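OBCA, Oxalate Biosynthetic Component A (PDB 4NNB) is a magnesium-binding bacterial protein that couples a family-specific N-terminal domain to a TIM-barrel domain carrying the metal site. Local coordinates at residues Val142-Asp147 against Asp482-Gly487; Ser397-Val402 against Gly428-Val433; Asp232-Glu237 against Val244-Gln249; Ala207-Thr212 against Pro263-Arg268. All coordinates share one frame; numbering follows the deposited sequence.

Contact 1 of 4, residues Val142-Asp147 against Asp482-Gly487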
loop_
_atom_site.group_PDB
_atom_site.type_symbol
_atom_site.label_atom_id
_atom_site.label_comp_id
_atom_site.label_asym_id
_atom_site.label_seq_id
_atom_site.Cartn_x
_atom_site.Cartn_y
_atom_site.Cartn_z
ATOM N N VAL A 142 -5.982 -17.183 8.125
ATOM C CA VAL A 142 -5.138 -18.261 8.625
ATOM C C VAL A 142 -5.491 -18.554 10.084
ATOM O O VAL A 142 -5.544 -17.637 10.904
ATOM C CB VAL A 142 -3.649 -17.880 8.539
ATOM C CG1 VAL A 142 -2.787 -18.921 9.230
ATOM C CG2 VAL A 142 -3.221 -17.684 7.084
ATOM N N SER A 143 -5.745 -19.817 10.417
ATOM C CA SER A 143 -6.037 -20.174 11.815
ATOM C C SER A 143 -4.753 -20.400 12.621
ATOM O O SER A 143 -3.655 -20.415 12.061
ATOM C CB SER A 143 -6.901 -21.435 11.878
ATOM O OG SER A 143 -6.122 -22.580 11.567
ATOM N N GLU A 144 -4.878 -20.607 13.932
ATOM C CA GLU A 144 -3.685 -20.867 14.753
ATOM C C GLU A 144 -2.973 -22.164 14.354
ATOM O O GLU A 144 -1.777 -22.323 14.587
ATOM C CB GLU A 144 -4.011 -20.878 16.252
ATOM C CG GLU A 144 -2.770 -21.025 17.154
ATOM C CD GLU A 144 -1.608 -20.106 16.743
ATOM O OE1 GLU A 144 -1.841 -18.894 16.505
ATOM O OE2 GLU A 144 -0.458 -20.604 16.658
ATOM N N GLN A 145 -3.704 -23.086 13.737
ATOM C CA GLN A 145 -3.096 -24.338 13.301
ATOM C C GLN A 145 -2.497 -24.190 11.909
ATOM O O GLN A 145 -1.883 -25.122 11.385
ATOM C CB GLN A 145 -4.114 -25.489 13.336
ATOM C CG GLN A 145 -4.602 -25.859 14.744
ATOM C CD GLN A 145 -5.535 -24.817 15.349
ATOM O OE1 GLN A 145 -6.316 -24.173 14.638
ATOM N NE2 GLN A 145 -5.452 -24.641 16.669
ATOM N N GLY A 146 -2.668 -23.013 11.309
ATOM C CA GLY A 146 -2.098 -22.754 10.000
ATOM C C GLY A 146 -2.963 -23.238 8.851
ATOM O O GLY A 146 -2.475 -23.365 7.727
ATOM N N ASP A 147 -4.234 -23.523 9.130
ATOM C CA ASP A 147 -5.192 -23.856 8.080
ATOM C C ASP A 147 -5.773 -22.561 7.515
ATOM O O ASP A 147 -5.837 -21.560 8.222
ATOM C CB ASP A 147 -6.366 -24.680 8.638
ATOM C CG ASP A 147 -5.924 -25.963 9.331
ATOM O OD1 ASP A 147 -6.559 -26.311 10.347
ATOM O OD2 ASP A 147 -4.963 -26.612 8.872
ATOM N N ASP A 482 3.849 -14.867 8.113
ATOM C CA ASP A 482 3.073 -15.677 9.047
ATOM C C ASP A 482 3.639 -17.088 8.997
ATOM O O ASP A 482 3.313 -17.851 8.095
ATOM C CB ASP A 482 1.587 -15.686 8.661
ATOM C CG ASP A 482 0.704 -16.353 9.716
ATOM O OD1 ASP A 482 1.224 -17.127 10.551
ATOM O OD2 ASP A 482 -0.523 -16.110 9.707
ATOM N N ALA A 483 4.492 -17.420 9.967
ATOM C CA ALA A 483 5.191 -18.710 9.987
ATOM C C ALA A 483 4.249 -19.917 10.117
ATOM O O ALA A 483 4.635 -21.044 9.810
ATOM C CB ALA A 483 6.246 -18.724 11.095
ATOM N N ARG A 484 3.017 -19.678 10.562
ATOM C CA ARG A 484 2.048 -20.757 10.747
ATOM C C ARG A 484 1.613 -21.397 9.434
ATOM O O ARG A 484 1.268 -22.585 9.393
ATOM C CB ARG A 484 0.815 -20.237 11.487
ATOM C CG ARG A 484 1.113 -19.616 12.843
ATOM C CD ARG A 484 -0.123 -18.961 13.435
ATOM N NE ARG A 484 -0.670 -17.916 12.564
ATOM C CZ ARG A 484 -1.729 -17.164 12.862
ATOM N NH1 ARG A 484 -2.355 -17.322 14.018
ATOM N NH2 ARG A 484 -2.164 -16.255 12.002
ATOM N N VAL A 485 1.613 -20.610 8.360
ATOM C CA VAL A 485 1.027 -21.069 7.098
ATOM C C VAL A 485 2.123 -21.479 6.120
ATOM O O VAL A 485 3.173 -20.829 6.053
ATOM C CB VAL A 485 0.065 -19.996 6.491
ATOM C CG1 VAL A 485 0.848 -18.841 5.851
ATOM C CG2 VAL A 485 -0.899 -20.625 5.490
ATOM N N PRO A 486 1.915 -22.597 5.399
ATOM C CA PRO A 486 2.909 -22.967 4.386
ATOM C C PRO A 486 3.100 -21.834 3.386
ATOM O O PRO A 486 2.129 -21.145 3.037
ATOM C CB PRO A 486 2.278 -24.187 3.704
ATOM C CG PRO A 486 1.468 -24.828 4.799
ATOM C CD PRO A 486 0.920 -23.666 5.620
ATOM N N GLY A 487 4.336 -21.638 2.943
ATOM C CA GLY A 487 4.670 -20.502 2.101
ATOM C C GLY A 487 5.077 -19.276 2.911
ATOM O O GLY A 487 5.821 -18.423 2.429
#
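R484 carries its one guanidinium between two carboxylates, D482 of its own type I beta turn and E144 of a second type I turn far away in sequence. R484 grips D482 side-on with two nitrogens: R484 NE donates to D482 OD1 on its syn lone pair, while R484 NH2 donates to D482 OD2 at 2.8 Å and 167°. The backbone N of R484 also reaches D482 OD1, completing an Asx turn, so OD1 takes two donors from a single residue. From the other turn E144 OE1 lies within the guanidinium plane and accepts from R484 NH1 at 3.0 Å, although the donor stands 45° out of the carboxylate plane. E144 bends at chi2 (46°), which brings CD round to 3.8 Å from R484 CD. Over one guanidinium face lies S143 O, 3.9 Å from R484 CZ. Beside this polar group V142 CG2 makes an apolar contact with V485 CB at 4.1 Å. V142 and D482 meet tip to tip, V142 CG1 sitting 3.6 Å from D482 OD2. The backbones come closest at G146, whose CA makes a CA-H...O contact of 3.4 Å to R484 O. D482 OD2 has a further salt bridge to R490. With two carboxylates and two arginines linked, the charges largely offset one another, and this probably favours ionised D482 and fixes the rotation of the R484 guanidinium.

Contact 2 of 4, residues Ser397-Val402 against Gly428-Val433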
loop_
_atom_site.group_PDB
_atom_site.type_symbol
_atom_site.label_atom_id
_atom_site.label_comp_id
_atom_site.label_asym_id
_atom_site.label_seq_id
_atom_site.Cartn_x
_atom_site.Cartn_y
_atom_site.Cartn_z
ATOM N N SER A 397 16.937 6.589 -8.710
ATOM C CA SER A 397 16.478 5.873 -7.519
ATOM C C SER A 397 17.460 6.027 -6.356
ATOM O O SER A 397 18.669 6.112 -6.569
ATOM C CB SER A 397 16.298 4.379 -7.831
ATOM O OG SER A 397 15.583 4.169 -9.036
ATOM N N LEU A 398 16.948 6.050 -5.130
ATOM C CA LEU A 398 17.826 6.105 -3.958
ATOM C C LEU A 398 18.726 4.870 -3.914
ATOM O O LEU A 398 19.939 4.976 -3.715
ATOM C CB LEU A 398 17.021 6.192 -2.669
ATOM C CG LEU A 398 16.125 7.407 -2.453
ATOM C CD1 LEU A 398 15.624 7.366 -1.017
ATOM C CD2 LEU A 398 16.879 8.692 -2.744
ATOM N N ILE A 399 18.111 3.703 -4.078
ATOM C CA ILE A 399 18.856 2.470 -4.280
ATOM C C ILE A 399 18.888 2.283 -5.786
ATOM O O ILE A 399 17.854 2.039 -6.404
ATOM C CB ILE A 399 18.162 1.260 -3.616
ATOM C CG1 ILE A 399 17.991 1.492 -2.107
ATOM C CG2 ILE A 399 18.954 -0.020 -3.886
ATOM C CD1 ILE A 399 17.213 0.378 -1.371
ATOM N N ALA A 400 20.067 2.443 -6.380
ATOM C CA ALA A 400 20.224 2.309 -7.828
ATOM C C ALA A 400 19.513 1.057 -8.322
ATOM O O ALA A 400 19.558 0.017 -7.657
ATOM C CB ALA A 400 21.702 2.277 -8.195
ATOM N N ARG A 401 18.835 1.157 -9.463
ATOM C CA ARG A 401 18.020 0.047 -9.938
ATOM C C ARG A 401 18.838 -1.235 -10.083
ATOM O O ARG A 401 18.378 -2.302 -9.688
ATOM C CB ARG A 401 17.301 0.370 -11.253
ATOM C CG ARG A 401 16.550 -0.845 -11.820
ATOM C CD ARG A 401 15.580 -0.484 -12.934
ATOM N NE ARG A 401 14.772 -1.638 -13.325
ATOM C CZ ARG A 401 13.508 -1.569 -13.741
ATOM N NH1 ARG A 401 12.852 -2.679 -14.068
ATOM N NH2 ARG A 401 12.892 -0.394 -13.822
ATOM N N VAL A 402 20.054 -1.122 -10.614
ATOM C CA VAL A 402 20.914 -2.298 -10.769
ATOM C C VAL A 402 21.216 -2.953 -9.420
ATOM O O VAL A 402 21.244 -4.185 -9.311
ATOM C CB VAL A 402 22.222 -1.986 -11.532
ATOM C CG1 VAL A 402 21.916 -1.614 -12.965
ATOM C CG2 VAL A 402 22.998 -0.871 -10.858
ATOM N N GLY A 428 24.709 0.420 1.899
ATOM C CA GLY A 428 25.716 1.077 1.078
ATOM C C GLY A 428 25.120 2.121 0.144
ATOM O O GLY A 428 25.721 3.169 -0.102
ATOM N N GLN A 429 23.934 1.833 -0.385
ATOM C CA GLN A 429 23.257 2.789 -1.254
ATOM C C GLN A 429 22.648 3.942 -0.459
ATOM O O GLN A 429 22.729 5.101 -0.872
ATOM C CB GLN A 429 22.184 2.085 -2.085
ATOM C CG GLN A 429 22.744 1.204 -3.179
ATOM C CD GLN A 429 23.324 2.016 -4.307
ATOM O OE1 GLN A 429 22.599 2.717 -5.015
ATOM N NE2 GLN A 429 24.641 1.945 -4.474
ATOM N N LEU A 430 22.048 3.628 0.687
ATOM C CA LEU A 430 21.288 4.623 1.429
ATOM C C LEU A 430 22.152 5.475 2.350
ATOM O O LEU A 430 21.775 6.602 2.674
ATOM C CB LEU A 430 20.142 3.969 2.220
ATOM C CG LEU A 430 19.029 3.345 1.373
ATOM C CD1 LEU A 430 18.060 2.549 2.265
ATOM C CD2 LEU A 430 18.286 4.431 0.601
ATOM N N ARG A 431 23.304 4.942 2.769
ATOM C CA ARG A 431 24.152 5.649 3.737
ATOM C C ARG A 431 24.530 7.087 3.333
ATOM O O ARG A 431 24.351 8.003 4.136
ATOM C CB ARG A 431 25.410 4.834 4.101
ATOM C CG ARG A 431 26.395 5.573 5.002
ATOM C CD ARG A 431 26.280 5.123 6.435
ATOM N NE ARG A 431 26.738 3.743 6.576
ATOM C CZ ARG A 431 26.438 2.960 7.603
ATOM N NH1 ARG A 431 25.669 3.419 8.578
ATOM N NH2 ARG A 431 26.897 1.718 7.648
ATOM N N PRO A 432 25.040 7.289 2.101
ATOM C CA PRO A 432 25.433 8.659 1.744
ATOM C C PRO A 432 24.225 9.587 1.657
ATOM O O PRO A 432 24.377 10.783 1.899
ATOM C CB PRO A 432 26.047 8.505 0.349
ATOM C CG PRO A 432 26.273 7.055 0.148
ATOM C CD PRO A 432 25.264 6.353 0.982
ATOM N N VAL A 433 23.053 9.053 1.309
ATOM C CA VAL A 433 21.824 9.856 1.294
ATOM C C VAL A 433 21.509 10.317 2.710
ATOM O O VAL A 433 21.293 11.511 2.954
ATOM C CB VAL A 433 20.627 9.069 0.686
ATOM C CG1 VAL A 433 19.306 9.829 0.857
ATOM C CG2 VAL A 433 20.877 8.779 -0.785
HETATM O O HOH W 1 22.144 5.570 -5.086
#
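In the (beta/alpha)8 TIM barrel, the N-cap of helix 401-413 packs on helix 416-440 within the excursion between barrel strands 373-378 and 444-449, and A400 of the cap meets Q429 of the longer helix. A400 N donates to Q429 OE1 at 2.9 Å with an N-H...O angle of 165°. The donor comes in tilted 29° from the carbonyl plane of the Q429 amide. A bend at chi2 (-72°) turns CD of Q429 off the line of its chain, and from there OE1 comes near both the A400 N-H and A400 CB, the latter 3.3 Å away. The amide thus reaches the backbone just before the first helical residue, R401, whose own N is held by D395.

Beside this bond the contact is aliphatic. Q429 CG rests against I399 CG2 at 4.0 Å, the two side chains lying oblique to each other. CD2 of L430 carries the rest, touching L398 CB at 3.9 Å and I399 CG1 at 4.0 Å; on further sides L430 is covered by V461 and L465 of helix 458-465. L398 CD2 is more loosely placed against V433 CG2. This buried packing is away from the ligand pocket, the side chain of L398 being about 13 Å from the bound oxaloacetate ion. Q429 OE1 has one more donor: a water that gives one hydrogen to it and the other to L398 O, the second bond measuring 2.7 Å.

Contact 3 of 4, residues Asp232-Glu237 against Val244-Gln249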
loop_
_atom_site.group_PDB
_atom_site.type_symbol
_atom_site.label_atom_id
_atom_site.label_comp_id
_atom_site.label_asym_id
_atom_site.label_seq_id
_atom_site.Cartn_x
_atom_site.Cartn_y
_atom_site.Cartn_z
ATOM N N ASP A 232 -17.384 7.575 -8.948
ATOM C CA ASP A 232 -17.634 6.786 -10.152
ATOM C C ASP A 232 -18.135 5.347 -9.863
ATOM O O ASP A 232 -18.128 4.489 -10.751
ATOM C CB ASP A 232 -16.367 6.750 -11.021
ATOM C CG ASP A 232 -15.272 5.862 -10.426
ATOM O OD1 ASP A 232 -15.368 5.527 -9.230
ATOM O OD2 ASP A 232 -14.311 5.502 -11.142
ATOM N N ARG A 233 -18.555 5.081 -8.628
ATOM C CA ARG A 233 -19.032 3.739 -8.265
ATOM C C ARG A 233 -20.303 3.390 -9.039
ATOM O O ARG A 233 -21.248 4.171 -9.073
ATOM C CB ARG A 233 -19.302 3.645 -6.762
ATOM C CG ARG A 233 -20.291 2.548 -6.385
ATOM C CD ARG A 233 -20.605 2.558 -4.897
ATOM N NE ARG A 233 -19.461 2.121 -4.106
ATOM C CZ ARG A 233 -19.475 1.071 -3.290
ATOM N NH1 ARG A 233 -20.578 0.348 -3.145
ATOM N NH2 ARG A 233 -18.385 0.747 -2.610
ATOM N N ARG A 234 -20.329 2.224 -9.669
ATOM C CA ARG A 234 -21.527 1.806 -10.389
ATOM C C ARG A 234 -21.727 0.295 -10.312
ATOM O O ARG A 234 -20.770 -0.479 -10.412
ATOM C CB ARG A 234 -21.492 2.292 -11.843
ATOM C CG ARG A 234 -20.470 1.591 -12.705
ATOM C CD ARG A 234 -20.018 2.440 -13.888
ATOM N NE ARG A 234 -18.857 1.835 -14.542
ATOM C CZ ARG A 234 -18.233 2.338 -15.602
ATOM N NH1 ARG A 234 -18.650 3.472 -16.154
ATOM N NH2 ARG A 234 -17.187 1.702 -16.112
ATOM N N ARG A 235 -22.979 -0.108 -10.106
ATOM C CA ARG A 235 -23.339 -1.511 -9.960
ATOM C C ARG A 235 -23.732 -2.109 -11.310
ATOM O O ARG A 235 -24.651 -1.622 -11.966
ATOM C CB ARG A 235 -24.493 -1.652 -8.960
ATOM C CG ARG A 235 -24.089 -1.418 -7.513
ATOM C CD ARG A 235 -25.306 -1.235 -6.604
ATOM N NE ARG A 235 -26.141 -2.425 -6.529
ATOM C CZ ARG A 235 -25.909 -3.445 -5.709
ATOM N NH1 ARG A 235 -24.863 -3.422 -4.891
ATOM N NH2 ARG A 235 -26.722 -4.488 -5.707
ATOM N N ILE A 236 -23.025 -3.159 -11.723
ATOM C CA ILE A 236 -23.320 -3.853 -12.972
ATOM C C ILE A 236 -24.055 -5.157 -12.671
ATOM O O ILE A 236 -23.537 -6.012 -11.955
ATOM C CB ILE A 236 -22.033 -4.172 -13.757
ATOM C CG1 ILE A 236 -21.243 -2.895 -14.041
ATOM C CG2 ILE A 236 -22.358 -4.889 -15.061
ATOM C CD1 ILE A 236 -19.957 -3.139 -14.805
ATOM N N GLU A 237 -25.257 -5.313 -13.220
ATOM C CA GLU A 237 -26.062 -6.494 -12.938
ATOM C C GLU A 237 -25.914 -7.542 -14.036
ATOM O O GLU A 237 -26.011 -7.232 -15.221
ATOM C CB GLU A 237 -27.533 -6.122 -12.734
ATOM C CG GLU A 237 -28.395 -7.285 -12.250
ATOM C CD GLU A 237 -29.469 -6.856 -11.264
ATOM O OE1 GLU A 237 -30.537 -6.384 -11.709
ATOM O OE2 GLU A 237 -29.242 -6.992 -10.044
ATOM N N VAL A 244 -22.030 -6.962 -9.619
ATOM C CA VAL A 244 -20.634 -6.649 -9.414
ATOM C C VAL A 244 -20.508 -5.110 -9.383
ATOM O O VAL A 244 -21.169 -4.416 -10.159
ATOM C CB VAL A 244 -19.769 -7.307 -10.514
ATOM C CG1 VAL A 244 -18.471 -6.569 -10.708
ATOM C CG2 VAL A 244 -19.504 -8.782 -10.161
ATOM N N THR A 245 -19.701 -4.582 -8.465
ATOM C CA THR A 245 -19.527 -3.132 -8.318
ATOM C C THR A 245 -18.151 -2.718 -8.830
ATOM O O THR A 245 -17.139 -3.260 -8.388
ATOM C CB THR A 245 -19.638 -2.724 -6.845
ATOM O OG1 THR A 245 -20.849 -3.253 -6.295
ATOM C CG2 THR A 245 -19.617 -1.199 -6.674
ATOM N N VAL A 246 -18.110 -1.773 -9.762
ATOM C CA VAL A 246 -16.839 -1.272 -10.284
ATOM C C VAL A 246 -16.603 0.200 -9.921
ATOM O O VAL A 246 -17.534 0.910 -9.529
ATOM C CB VAL A 246 -16.746 -1.450 -11.795
ATOM C CG1 VAL A 246 -16.882 -2.912 -12.151
ATOM C CG2 VAL A 246 -17.838 -0.654 -12.484
ATOM N N GLY A 247 -15.356 0.645 -10.059
ATOM C CA GLY A 247 -14.947 1.984 -9.655
ATOM C C GLY A 247 -13.432 2.140 -9.675
ATOM O O GLY A 247 -12.705 1.200 -9.349
ATOM N N SER A 248 -12.946 3.323 -10.050
ATOM C CA SER A 248 -11.505 3.554 -10.163
ATOM C C SER A 248 -10.786 3.577 -8.803
ATOM O O SER A 248 -9.612 3.225 -8.719
ATOM C CB SER A 248 -11.234 4.880 -10.876
ATOM O OG SER A 248 -11.605 5.984 -10.049
ATOM N N GLN A 249 -11.490 3.997 -7.758
ATOM C CA GLN A 249 -10.879 4.264 -6.445
ATOM C C GLN A 249 -9.643 5.149 -6.590
ATOM O O GLN A 249 -8.658 4.991 -5.862
ATOM C CB GLN A 249 -10.520 2.959 -5.727
ATOM C CG GLN A 249 -11.662 1.939 -5.696
ATOM C CD GLN A 249 -11.331 0.750 -4.834
ATOM O OE1 GLN A 249 -10.483 0.840 -3.935
ATOM N NE2 GLN A 249 -11.991 -0.379 -5.093
HETATM O O HOH W 2 -14.271 4.574 -7.144
#
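R234 lays its side chain obliquely across V246, with CG 3.5 Å and NE 3.4 Å from V246 CG2. That methyl lies at the edge of the guanidinium, near its plane. CG of R234 stands between the backbone N and the carbonyl carbon (chi1 70°), the chain then running extended to NE; this nitrogen is buried by the contact and finds no partner in the model. V246 is shared on the same sheet face by I236, whose CD1 meets V246 CG2 at 4.0 Å.

The opposite face carries T245 and R235. CG2 of T245 packs against R233 CG at 3.8 Å and also lies over one face of the R233 guanidinium, toward the rim, while T245 OG1 is hydrogen-bonded to E24. Between the two faces the backbones pair R234 with V246 and I236 with V244 as antiparallel hydrogen-bonded pairs. The shortest bond is I236 N to V244 O, 2.7 Å; R235 with T245 is the intervening non-hydrogen-bonded pair.

Where the strands give out, a carboxylate continues the join. D232 OD2 accepts from S248 N at 2.8 Å on its syn side and from S248 OG at 3.0 Å, the hydroxyl standing 44° above the carboxylate plane. One oxygen thereby holds two donors of one residue, and S248 OG itself accepts a bond from R250 N. The alternating faces, the paired N-H...O bonds and an angle of 145° between segments 234-237 and 244-246 identify a twisted two-stranded beta hairpin, formed by strands 234-238 and 242-246.

Contact 4 of 4, residues Ala207-Thr212 against Pro263-Arg268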
loop_
_atom_site.group_PDB
_atom_site.type_symbol
_atom_site.label_atom_id
_atom_site.label_comp_id
_atom_site.label_asym_id
_atom_site.label_seq_id
_atom_site.Cartn_x
_atom_site.Cartn_y
_atom_site.Cartn_z
ATOM N N ALA A 207 -14.066 4.119 7.504
ATOM C CA ALA A 207 -13.065 3.056 7.507
ATOM C C ALA A 207 -11.659 3.618 7.744
ATOM O O ALA A 207 -10.861 3.031 8.483
ATOM C CB ALA A 207 -13.132 2.264 6.193
ATOM N N ILE A 208 -11.355 4.754 7.115
ATOM C CA ILE A 208 -10.058 5.393 7.309
ATOM C C ILE A 208 -9.870 5.795 8.768
ATOM O O ILE A 208 -8.801 5.580 9.354
ATOM C CB ILE A 208 -9.889 6.603 6.352
ATOM C CG1 ILE A 208 -9.663 6.097 4.927
ATOM C CG2 ILE A 208 -8.750 7.524 6.804
ATOM C CD1 ILE A 208 -9.715 7.202 3.845
ATOM N N THR A 209 -10.914 6.367 9.363
ATOM C CA THR A 209 -10.869 6.725 10.778
ATOM C C THR A 209 -10.598 5.496 11.645
ATOM O O THR A 209 -9.731 5.524 12.520
ATOM C CB THR A 209 -12.187 7.393 11.240
ATOM O OG1 THR A 209 -12.366 8.628 10.541
ATOM C CG2 THR A 209 -12.155 7.676 12.735
ATOM N N GLU A 210 -11.330 4.419 11.398
ATOM C CA GLU A 210 -11.209 3.225 12.238
ATOM C C GLU A 210 -9.813 2.616 12.132
ATOM O O GLU A 210 -9.215 2.249 13.144
ATOM C CB GLU A 210 -12.291 2.197 11.887
ATOM C CG GLU A 210 -12.198 0.893 12.678
ATOM C CD GLU A 210 -12.429 1.101 14.168
ATOM O OE1 GLU A 210 -13.103 2.089 14.534
ATOM O OE2 GLU A 210 -11.939 0.274 14.974
ATOM N N GLU A 211 -9.270 2.559 10.916
ATOM C CA GLU A 211 -7.927 2.001 10.716
ATOM C C GLU A 211 -6.846 2.884 11.326
ATOM O O GLU A 211 -5.877 2.382 11.911
ATOM C CB GLU A 211 -7.650 1.733 9.222
ATOM C CG GLU A 211 -6.282 1.138 8.949
ATOM C CD GLU A 211 -6.114 -0.263 9.556
ATOM O OE1 GLU A 211 -7.048 -1.084 9.448
ATOM O OE2 GLU A 211 -5.046 -0.537 10.135
ATOM N N THR A 212 -7.017 4.202 11.204
ATOM C CA THR A 212 -6.095 5.152 11.825
ATOM C C THR A 212 -6.009 4.919 13.337
ATOM O O THR A 212 -4.921 4.829 13.913
ATOM C CB THR A 212 -6.546 6.622 11.557
ATOM O OG1 THR A 212 -6.473 6.883 10.147
ATOM C CG2 THR A 212 -5.661 7.609 12.291
ATOM N N PRO A 263 -11.724 15.540 12.366
ATOM C CA PRO A 263 -12.350 15.561 13.698
ATOM C C PRO A 263 -12.805 14.179 14.195
ATOM O O PRO A 263 -12.855 13.980 15.411
ATOM C CB PRO A 263 -13.563 16.475 13.500
ATOM C CG PRO A 263 -13.906 16.327 12.065
ATOM C CD PRO A 263 -12.577 16.189 11.355
ATOM N N MET A 264 -13.121 13.243 13.303
ATOM C CA MET A 264 -13.539 11.918 13.768
ATOM C C MET A 264 -12.374 11.212 14.453
ATOM O O MET A 264 -12.535 10.615 15.522
ATOM C CB MET A 264 -14.152 11.076 12.640
ATOM C CG MET A 264 -15.527 11.586 12.198
ATOM S SD MET A 264 -16.366 10.535 10.997
ATOM C CE MET A 264 -15.027 10.150 9.912
ATOM N N VAL A 265 -11.188 11.324 13.867
ATOM C CA VAL A 265 -9.985 10.777 14.492
ATOM C C VAL A 265 -9.696 11.463 15.819
ATOM O O VAL A 265 -9.483 10.803 16.843
ATOM C CB VAL A 265 -8.746 10.903 13.559
ATOM C CG1 VAL A 265 -7.463 10.606 14.315
ATOM C CG2 VAL A 265 -8.885 9.957 12.395
ATOM N N LYS A 266 -9.698 12.792 15.796
ATOM C CA LYS A 266 -9.335 13.573 16.973
ATOM C C LYS A 266 -10.306 13.410 18.144
ATOM O O LYS A 266 -9.917 13.551 19.302
ATOM C CB LYS A 266 -9.197 15.051 16.603
ATOM C CG LYS A 266 -7.979 15.357 15.729
ATOM C CD LYS A 266 -6.705 15.333 16.540
ATOM C CE LYS A 266 -5.515 15.714 15.678
ATOM N NZ LYS A 266 -4.495 16.315 16.544
ATOM N N LYS A 267 -11.562 13.102 17.855
ATOM C CA LYS A 267 -12.509 12.871 18.945
ATOM C C LYS A 267 -12.115 11.632 19.754
ATOM O O LYS A 267 -12.280 11.592 20.971
ATOM C CB LYS A 267 -13.938 12.734 18.416
ATOM C CG LYS A 267 -14.964 12.492 19.525
ATOM C CD LYS A 267 -16.380 12.809 19.076
ATOM C CE LYS A 267 -17.366 12.661 20.237
ATOM N NZ LYS A 267 -18.687 13.281 19.927
ATOM N N ARG A 268 -11.561 10.632 19.077
ATOM C CA ARG A 268 -11.227 9.385 19.747
ATOM C C ARG A 268 -9.783 9.364 20.233
ATOM O O ARG A 268 -9.494 8.871 21.326
ATOM C CB ARG A 268 -11.542 8.194 18.834
ATOM C CG ARG A 268 -13.010 8.164 18.413
ATOM C CD ARG A 268 -13.321 7.026 17.449
ATOM N NE ARG A 268 -12.906 5.716 17.964
ATOM C CZ ARG A 268 -12.833 4.599 17.237
ATOM N NH1 ARG A 268 -13.145 4.607 15.950
ATOM N NH2 ARG A 268 -12.445 3.464 17.799
HETATM O O HOH W 3 -11.520 0.313 17.379
#
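The guanidinium of R268 is met at its edge, where E210 CD and a water lie near its plane. The carboxylate of E210 is turned 26° from that plane, and the bond between the two is nearly straight: R268 NH1 to E210 OE1, 2.9 Å with an N-H...O angle of 174°. OE1 is met on its syn side, the donor well out of the carboxylate plane, while R268 NH2 stays farther from the same oxygen at 3.6 Å. E210 starts away from the neighbouring helix and comes back through a bend at chi2, which sets CD on the side of the arginine.

Deeper in the interface the contact is made by methyl groups. T209 CG2 and T212 CG2 both press on V265 CG2, each at 4.0 Å, with T212 and V265 crossing at about a right angle. M264 brings CE near T209 OG1, a hydroxyl bonded to P205 O. T212 OG1 is likewise turned back to its own helix, donating to I208 O at 2.8 Å. T212 N reaches that oxygen too, from the opposite face of its carbonyl plane.

The axes of the helix segments approach to 9.4 Å and run in the same direction, splayed by 33°, as expected of neighbouring outer helices in a TIM barrel; T212 also touches V223 and L225 of barrel strand 222-229.

From the N terminus, residues 142-147 open contact 1, which closes only at 482-487, after barrel strand 469-472, so the other three contacts nest within its loop. Contact 4 opens on helix 205-217 and closes on helix 255-268; inside that span contact 3 closes the short hairpin loop, its nearest atoms about 10 Å from contact 4. Contact 2 follows in series, between 397-402 and 428-433, across the chain's centre from contact 3. None cross. Contact 1 ties the N-terminal domain to the loop before strand 489-491, contacts 2 and 4 join outer helical elements of the barrel, and contact 3 forms a hairpin projecting after strand 222-229.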